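Local atomic coordinates of serine proteinase inhibitor 1 (PDB entry 6BJ5), a protein that inhibits serine proteases as a poxviral serpin and is important for the virulence of myxoma virus. Residues L40-S45 and A74-F79; S101-T106 and N117-D122. All blocks are in the same frame, centred on the assembly; numbering follows the deposited sequence.

Contact 1 (L40-S45 and A74-F79); sequences LTSALS and ALRELF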
ATOM      1  N   LEU A  40      -2.955   3.502  -3.567  1.00 24.97           N
ATOM      2  CA  LEU A  40      -3.027   4.956  -3.682  1.00 24.68           C
ATOM      3  C   LEU A  40      -3.100   5.375  -5.142  1.00 28.32           C
ATOM      4  O   LEU A  40      -3.984   6.135  -5.544  1.00 34.69           O
ATOM      5  CB  LEU A  40      -1.807   5.593  -3.022  1.00 11.89           C
ATOM      6  CG  LEU A  40      -1.808   7.123  -3.043  1.00 15.26           C
ATOM      7  CD1 LEU A  40      -3.105   7.647  -2.436  1.00 14.20           C
ATOM      8  CD2 LEU A  40      -0.624   7.680  -2.236  1.00  8.67           C
ATOM      9  N   THR A  41      -2.168   4.861  -5.947  1.00 26.97           N
ATOM     10  CA  THR A  41      -2.069   5.177  -7.364  1.00 22.14           C
ATOM     11  C   THR A  41      -3.352   4.839  -8.104  1.00 25.44           C
ATOM     12  O   THR A  41      -3.784   5.593  -8.987  1.00 24.59           O
ATOM     13  CB  THR A  41      -0.882   4.421  -7.956  1.00 23.95           C
ATOM     14  OG1 THR A  41       0.330   4.973  -7.422  1.00 25.91           O
ATOM     15  CG2 THR A  41      -0.861   4.525  -9.488  1.00 18.59           C
ATOM     16  N   SER A  42      -3.960   3.688  -7.787  1.00 21.02           N
ATOM     17  CA  SER A  42      -5.201   3.316  -8.463  1.00 22.35           C
ATOM     18  C   SER A  42      -6.329   4.290  -8.136  1.00 22.38           C
ATOM     19  O   SER A  42      -7.080   4.696  -9.030  1.00 28.96           O
ATOM     20  CB  SER A  42      -5.591   1.892  -8.086  1.00 35.71           C
ATOM     21  OG  SER A  42      -4.544   0.991  -8.418  1.00 50.79           O
ATOM     22  N   ALA A  43      -6.420   4.724  -6.878  1.00 23.82           N
ATOM     23  CA  ALA A  43      -7.438   5.688  -6.475  1.00 18.34           C
ATOM     24  C   ALA A  43      -7.257   7.013  -7.205  1.00 30.41           C
ATOM     25  O   ALA A  43      -8.206   7.553  -7.788  1.00 32.39           O
ATOM     26  CB  ALA A  43      -7.370   5.898  -4.957  1.00  8.60           C
ATOM     27  N   LEU A  44      -6.031   7.549  -7.183  1.00 26.73           N
ATOM     28  CA  LEU A  44      -5.733   8.804  -7.862  1.00 15.16           C
ATOM     29  C   LEU A  44      -6.024   8.706  -9.355  1.00 19.34           C
ATOM     30  O   LEU A  44      -6.447   9.689  -9.981  1.00  9.72           O
ATOM     31  CB  LEU A  44      -4.270   9.177  -7.647  1.00 16.42           C
ATOM     32  CG  LEU A  44      -3.765   9.497  -6.246  1.00 21.41           C
ATOM     33  CD1 LEU A  44      -2.296   9.901  -6.301  1.00 12.55           C
ATOM     34  CD2 LEU A  44      -4.588  10.607  -5.646  1.00 11.08           C
ATOM     35  N   SER A  45      -5.799   7.530  -9.942  1.00 19.43           N
ATOM     36  CA  SER A  45      -6.031   7.346 -11.370  1.00 23.26           C
ATOM     37  C   SER A  45      -7.513   7.481 -11.711  1.00 32.80           C
ATOM     38  O   SER A  45      -7.875   8.101 -12.721  1.00 32.99           O
ATOM     39  CB  SER A  45      -5.477   5.984 -11.790  1.00 31.55           C
ATOM     40  OG  SER A  45      -5.630   5.731 -13.170  1.00 35.21           O
ATOM     41  N   ALA A  74      -8.068  -6.405  -7.159  1.00 34.18           N
ATOM     42  CA  ALA A  74      -8.107  -4.958  -7.058  1.00 36.62           C
ATOM     43  C   ALA A  74      -9.514  -4.506  -7.397  1.00 39.61           C
ATOM     44  O   ALA A  74     -10.179  -5.115  -8.235  1.00 54.94           O
ATOM     45  CB  ALA A  74      -7.095  -4.293  -8.004  1.00 36.65           C
ATOM     46  N   LEU A  75      -9.973  -3.441  -6.746  1.00 39.18           N
ATOM     47  CA  LEU A  75     -11.354  -3.006  -6.930  1.00 34.50           C
ATOM     48  C   LEU A  75     -11.436  -1.487  -6.876  1.00 32.84           C
ATOM     49  O   LEU A  75     -10.706  -0.836  -6.122  1.00 47.88           O
ATOM     50  CB  LEU A  75     -12.275  -3.650  -5.885  1.00 37.39           C
ATOM     51  CG  LEU A  75     -13.743  -3.217  -5.807  1.00 52.18           C
ATOM     52  CD1 LEU A  75     -14.575  -4.327  -5.242  1.00 60.37           C
ATOM     53  CD2 LEU A  75     -13.915  -1.986  -4.917  1.00 59.73           C
ATOM     54  N   ARG A  76     -12.338  -0.927  -7.687  1.00 25.72           N
ATOM     55  CA  ARG A  76     -12.495   0.523  -7.787  1.00 33.39           C
ATOM     56  C   ARG A  76     -13.967   0.881  -7.923  1.00 35.43           C
ATOM     57  O   ARG A  76     -14.633   0.449  -8.871  1.00 28.67           O
ATOM     58  CB  ARG A  76     -11.700   1.084  -8.963  1.00 27.47           C
ATOM     59  CG  ARG A  76     -10.218   0.948  -8.775  1.00 36.96           C
ATOM     60  CD  ARG A  76      -9.558   0.593 -10.085  1.00 45.68           C
ATOM     61  NE  ARG A  76      -8.421   1.467 -10.269  1.00 55.55           N
ATOM     62  CZ  ARG A  76      -7.829   1.688 -11.423  1.00 58.27           C
ATOM     63  NH1 ARG A  76      -6.809   2.526 -11.475  1.00 71.85           N
ATOM     64  NH2 ARG A  76      -8.275   1.083 -12.504  1.00 58.69           N
ATOM     65  N   GLU A  77     -14.457   1.688  -6.979  1.00 32.59           N
ATOM     66  CA  GLU A  77     -15.847   2.103  -6.924  1.00 28.25           C
ATOM     67  C   GLU A  77     -15.855   3.585  -6.592  1.00 25.89           C
ATOM     68  O   GLU A  77     -14.931   4.091  -5.943  1.00 21.01           O
ATOM     69  CB  GLU A  77     -16.660   1.335  -5.852  1.00 28.25           C
ATOM     70  CG  GLU A  77     -16.645  -0.181  -5.983  1.00 32.58           C
ATOM     71  CD  GLU A  77     -17.224  -0.695  -7.292  1.00 42.67           C
ATOM     72  OE1 GLU A  77     -18.291  -0.217  -7.734  1.00 43.72           O
ATOM     73  OE2 GLU A  77     -16.585  -1.573  -7.900  1.00 48.94           O
ATOM     74  N   LEU A  78     -16.895   4.273  -7.062  1.00 23.17           N
ATOM     75  CA  LEU A  78     -17.134   5.673  -6.751  1.00 19.97           C
ATOM     76  C   LEU A  78     -18.567   5.813  -6.245  1.00 22.79           C
ATOM     77  O   LEU A  78     -19.510   5.334  -6.882  1.00 21.76           O
ATOM     78  CB  LEU A  78     -16.889   6.557  -7.986  1.00 21.55           C
ATOM     79  CG  LEU A  78     -17.211   8.048  -7.854  1.00 28.10           C
ATOM     80  CD1 LEU A  78     -16.378   8.719  -6.758  1.00 29.05           C
ATOM     81  CD2 LEU A  78     -17.036   8.762  -9.187  1.00 20.86           C
ATOM     82  N   PHE A  79     -18.733   6.461  -5.103  1.00 29.52           N
ATOM     83  CA  PHE A  79     -20.044   6.652  -4.492  1.00 29.57           C
ATOM     84  C   PHE A  79     -20.321   8.145  -4.491  1.00 31.16           C
ATOM     85  O   PHE A  79     -19.718   8.893  -3.711  1.00 33.51           O
ATOM     86  CB  PHE A  79     -20.061   6.093  -3.071  1.00 38.91           C
ATOM     87  CG  PHE A  79     -19.760   4.638  -3.008  1.00 46.81           C
ATOM     88  CD1 PHE A  79     -20.765   3.703  -3.143  1.00 38.32           C
ATOM     89  CD2 PHE A  79     -18.447   4.202  -2.879  1.00 47.10           C
ATOM     90  CE1 PHE A  79     -20.472   2.354  -3.118  1.00 41.61           C
ATOM     91  CE2 PHE A  79     -18.150   2.858  -2.855  1.00 42.11           C
ATOM     92  CZ  PHE A  79     -19.163   1.931  -2.977  1.00 44.37           C
TER

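Contact 2 (S101-T106 and N117-D122); sequences SVQRVT and NSYVKD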
ATOM      1  N   SER A 101     -20.321   0.952 -12.359  1.00 47.29           N
ATOM      2  CA  SER A 101     -21.121   2.160 -12.469  1.00 47.06           C
ATOM      3  C   SER A 101     -21.058   2.959 -11.183  1.00 38.69           C
ATOM      4  O   SER A 101     -20.972   2.391 -10.088  1.00 42.03           O
ATOM      5  CB  SER A 101     -22.579   1.855 -12.813  1.00 51.58           C
ATOM      6  OG  SER A 101     -22.698   1.494 -14.180  1.00 53.66           O
ATOM      7  N   VAL A 102     -21.072   4.284 -11.339  1.00 30.60           N
ATOM      8  CA  VAL A 102     -21.148   5.159 -10.186  1.00 28.45           C
ATOM      9  C   VAL A 102     -22.369   4.784  -9.365  1.00 37.30           C
ATOM     10  O   VAL A 102     -23.463   4.570  -9.903  1.00 40.23           O
ATOM     11  CB  VAL A 102     -21.208   6.621 -10.647  1.00 30.65           C
ATOM     12  CG1 VAL A 102     -21.341   7.547  -9.438  1.00 40.22           C
ATOM     13  CG2 VAL A 102     -19.979   6.955 -11.461  1.00 27.50           C
ATOM     14  N   GLN A 103     -22.182   4.693  -8.056  1.00 24.93           N
ATOM     15  CA  GLN A 103     -23.240   4.280  -7.141  1.00 38.60           C
ATOM     16  C   GLN A 103     -23.804   5.528  -6.475  1.00 46.61           C
ATOM     17  O   GLN A 103     -23.115   6.178  -5.683  1.00 53.78           O
ATOM     18  CB  GLN A 103     -22.710   3.306  -6.090  1.00 32.55           C
ATOM     19  CG  GLN A 103     -22.109   2.055  -6.679  1.00 38.21           C
ATOM     20  CD  GLN A 103     -23.130   1.233  -7.430  1.00 48.40           C
ATOM     21  OE1 GLN A 103     -24.203   0.928  -6.901  1.00 59.77           O
ATOM     22  NE2 GLN A 103     -22.803   0.860  -8.668  1.00 38.41           N
ATOM     23  N   ARG A 104     -25.056   5.857  -6.779  1.00 55.80           N
ATOM     24  CA  ARG A 104     -25.678   7.012  -6.148  1.00 52.27           C
ATOM     25  C   ARG A 104     -26.097   6.592  -4.747  1.00 42.99           C
ATOM     26  O   ARG A 104     -26.594   5.481  -4.538  1.00 42.80           O
ATOM     27  CB  ARG A 104     -26.885   7.522  -6.940  1.00 45.44           C
ATOM     28  CG  ARG A 104     -26.705   7.616  -8.464  1.00 40.71           C
ATOM     29  CD  ARG A 104     -25.562   8.460  -8.978  1.00 35.13           C
ATOM     30  NE  ARG A 104     -25.492   9.801  -8.427  1.00 37.70           N
ATOM     31  CZ  ARG A 104     -25.586  10.909  -9.152  1.00 36.47           C
ATOM     32  NH1 ARG A 104     -25.484  12.082  -8.548  1.00 31.90           N
ATOM     33  NH2 ARG A 104     -25.786  10.849 -10.467  1.00 32.60           N
ATOM     34  N   VAL A 105     -25.873   7.479  -3.784  1.00 38.60           N
ATOM     35  CA  VAL A 105     -25.895   7.144  -2.366  1.00 34.46           C
ATOM     36  C   VAL A 105     -26.355   8.407  -1.646  1.00 41.90           C
ATOM     37  O   VAL A 105     -26.331   9.500  -2.212  1.00 49.25           O
ATOM     38  CB  VAL A 105     -24.475   6.683  -1.918  1.00 41.92           C
ATOM     39  CG1 VAL A 105     -23.615   7.862  -1.624  1.00 48.53           C
ATOM     40  CG2 VAL A 105     -24.484   5.727  -0.754  1.00 43.34           C
ATOM     41  N   THR A 106     -26.838   8.265  -0.413  1.00 45.97           N
ATOM     42  CA  THR A 106     -27.209   9.431   0.391  1.00 41.96           C
ATOM     43  C   THR A 106     -26.252   9.543   1.560  1.00 35.46           C
ATOM     44  O   THR A 106     -26.381   8.801   2.536  1.00 31.06           O
ATOM     45  CB  THR A 106     -28.637   9.337   0.922  1.00 41.25           C
ATOM     46  OG1 THR A 106     -29.554   9.180  -0.165  1.00 50.57           O
ATOM     47  CG2 THR A 106     -28.979  10.614   1.680  1.00 32.60           C
ATOM     48  N   ASN A 117     -20.767  -0.936   2.638  1.00 57.21           N
ATOM     49  CA  ASN A 117     -20.168  -2.213   3.010  1.00 59.59           C
ATOM     50  C   ASN A 117     -20.925  -3.381   2.385  1.00 59.54           C
ATOM     51  O   ASN A 117     -20.314  -4.301   1.821  1.00 64.70           O
ATOM     52  CB  ASN A 117     -20.110  -2.328   4.528  1.00 62.66           C
ATOM     53  CG  ASN A 117     -18.984  -1.504   5.123  1.00 69.26           C
ATOM     54  OD1 ASN A 117     -17.817  -1.883   5.041  1.00 76.67           O
ATOM     55  ND2 ASN A 117     -19.327  -0.348   5.687  1.00 70.56           N
ATOM     56  N   SER A 118     -22.262  -3.353   2.449  1.00 58.36           N
ATOM     57  CA  SER A 118     -23.054  -4.385   1.780  1.00 69.80           C
ATOM     58  C   SER A 118     -22.821  -4.414   0.275  1.00 74.35           C
ATOM     59  O   SER A 118     -23.143  -5.418  -0.366  1.00 81.71           O
ATOM     60  CB  SER A 118     -24.544  -4.191   2.072  1.00 78.84           C
ATOM     61  OG  SER A 118     -25.346  -4.634   0.991  1.00 86.92           O
ATOM     62  N   TYR A 119     -22.277  -3.346  -0.304  1.00 71.59           N
ATOM     63  CA  TYR A 119     -21.971  -3.325  -1.727  1.00 62.78           C
ATOM     64  C   TYR A 119     -20.608  -3.931  -2.038  1.00 61.58           C
ATOM     65  O   TYR A 119     -20.463  -4.617  -3.054  1.00 57.84           O
ATOM     66  CB  TYR A 119     -22.034  -1.888  -2.264  1.00 66.10           C
ATOM     67  CG  TYR A 119     -21.704  -1.747  -3.743  1.00 52.03           C
ATOM     68  CD1 TYR A 119     -20.397  -1.547  -4.178  1.00 43.60           C
ATOM     69  CD2 TYR A 119     -22.705  -1.808  -4.699  1.00 47.49           C
ATOM     70  CE1 TYR A 119     -20.106  -1.426  -5.520  1.00 45.15           C
ATOM     71  CE2 TYR A 119     -22.426  -1.684  -6.034  1.00 40.21           C
ATOM     72  CZ  TYR A 119     -21.134  -1.498  -6.444  1.00 45.60           C
ATOM     73  OH  TYR A 119     -20.876  -1.378  -7.790  1.00 50.73           O
ATOM     74  N   VAL A 120     -19.596  -3.690  -1.196  1.00 69.77           N
ATOM     75  CA  VAL A 120     -18.246  -4.130  -1.543  1.00 73.88           C
ATOM     76  C   VAL A 120     -18.125  -5.645  -1.436  1.00 86.43           C
ATOM     77  O   VAL A 120     -17.456  -6.283  -2.257  1.00 88.32           O
ATOM     78  CB  VAL A 120     -17.195  -3.404  -0.682  1.00 61.69           C
ATOM     79  CG1 VAL A 120     -15.802  -3.934  -0.990  1.00 64.82           C
ATOM     80  CG2 VAL A 120     -17.240  -1.916  -0.958  1.00 50.00           C
ATOM     81  N   LYS A 121     -18.751  -6.244  -0.428  1.00 92.27           N
ATOM     82  CA  LYS A 121     -18.901  -7.701  -0.384  1.00 91.89           C
ATOM     83  C   LYS A 121     -20.402  -7.998  -0.467  1.00 89.86           C
ATOM     84  O   LYS A 121     -21.144  -7.507   0.380  1.00 96.56           O
ATOM     85  CB  LYS A 121     -18.280  -8.300   0.888  1.00 90.72           C
ATOM     86  CG  LYS A 121     -16.779  -8.648   0.815  1.00 87.18           C
ATOM     87  CD  LYS A 121     -16.005  -7.753  -0.135  1.00 75.80           C
ATOM     88  CE  LYS A 121     -14.660  -8.332  -0.507  1.00 66.32           C
ATOM     89  NZ  LYS A 121     -14.154  -7.677  -1.738  1.00 52.96           N
ATOM     90  N   ASP A 122     -20.890  -8.757  -1.459  1.00 84.96           N
ATOM     91  CA  ASP A 122     -20.134  -9.430  -2.526  1.00 89.76           C
ATOM     92  C   ASP A 122     -19.330  -8.478  -3.384  1.00 82.06           C
ATOM     93  O   ASP A 122     -19.607  -7.283  -3.358  1.00 87.57           O
ATOM     94  CB  ASP A 122     -21.091 -10.202  -3.452  1.00102.50           C
ATOM     95  CG  ASP A 122     -21.480 -11.575  -2.909  1.00112.09           C
ATOM     96  OD1 ASP A 122     -20.581 -12.351  -2.516  1.00108.41           O
ATOM     97  OD2 ASP A 122     -22.693 -11.886  -2.901  1.00119.77           O
TER

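Contact 1 (L40-S45 and A74-F79)
Arg76 reaches out from its strand to the flank of the helix and lays its guanidinium group beside Ser42 and Ser45, which sit one turn apart on the side of the helix turned to the strand. In Arg76, CG stands anti to the carbonyl carbon (chi1 -66°), and bends at chi2 and chi3 carry the rest of the chain across to the helix. There Arg76 NH1 donates to Ser42 O at 3.3 Å, a bent bond with an N-H...O angle of 143°. It comes in well to the side of the carbonyl, with a C=O...N angle of 106°, and the oxygen is tilted out of the guanidinium plane. Ser42 CB lies alongside NE of Arg76 at 3.6 Å, while Ser45 CB meets NH1 of Arg76 obliquely at 3.7 Å. The serine hydroxyls have their own partners: Ser42 OG bonds to Tyr38 O, and Ser45 OG to Pro62 O. Arg76 also touches Val65 and Phe98, and its NH2 makes a long, weak ion pair with Glu67. All three touching residues are buried. Helix 37-49, which corresponds to helix B, thus packs behind sheet A and is linked by this bond to strand 73-81 of that sheet, as in the serpin fold.

Contact 2 (S101-T106 and N117-D122)
Gln103 and Tyr119 meet where helix 112-120, which corresponds to helix F of serpins, packs over the face of sheet A near 103-105, one of its edge strands. Starting at CB, the glutamine packs on Phe79 of the neighbouring strand. With CG anti to the carbonyl carbon (chi1 -59°), the next methylene sits over one face of the tyrosine ring, a CH-pi contact of 4.1 Å from Gln103 CG to the centroid of the Tyr119 ring. The chain then bends, and the two side chains cross at about a right angle. Gln103 CD comes to 3.3 Å from Tyr119 CE2, the amide plane being turned 31° from that of the ring. At the tip the two ends of the amide spread along the ring: OE1 lies by CE2, and Gln103 NE2 is 3.1 Å from Tyr119 OH. That last pair has too poor an angle for a hydrogen bond, and the phenol oxygen instead pairs with Glu77 on strand 73-81. The amide nitrogen has a better acceptor in its own segment, which helps fix the rotation of the amide: Gln103 NE2 donates to Ser101 O at 2.8 Å, with an N-H...O angle of 147°, approaching from above the carbonyl plane.

Overall arrangement
From the N terminus, the chain leaves segment 40-45 within helix 37-49 and, 28 residues on, closes contact 1 in strand 73-81. It then passes through helix 88-98 to strand 103-105, parallel to and paired with 73-81, in a beta-alpha-beta crossover. Contact 2 closes after ten more residues, 107-116, when helix 112-120 brings Tyr119 back to Gln103, so the two loops follow in series and neither nest nor cross. Their centres are about 14 Å apart, and strand 73-81 joins them directly: Leu78 O lies 3.0 Å from Gln103 N, a probable hydrogen bond. Together they tie helices 37-49 and 112-120 to opposite faces of the large mixed sheet near its 103-105 edge.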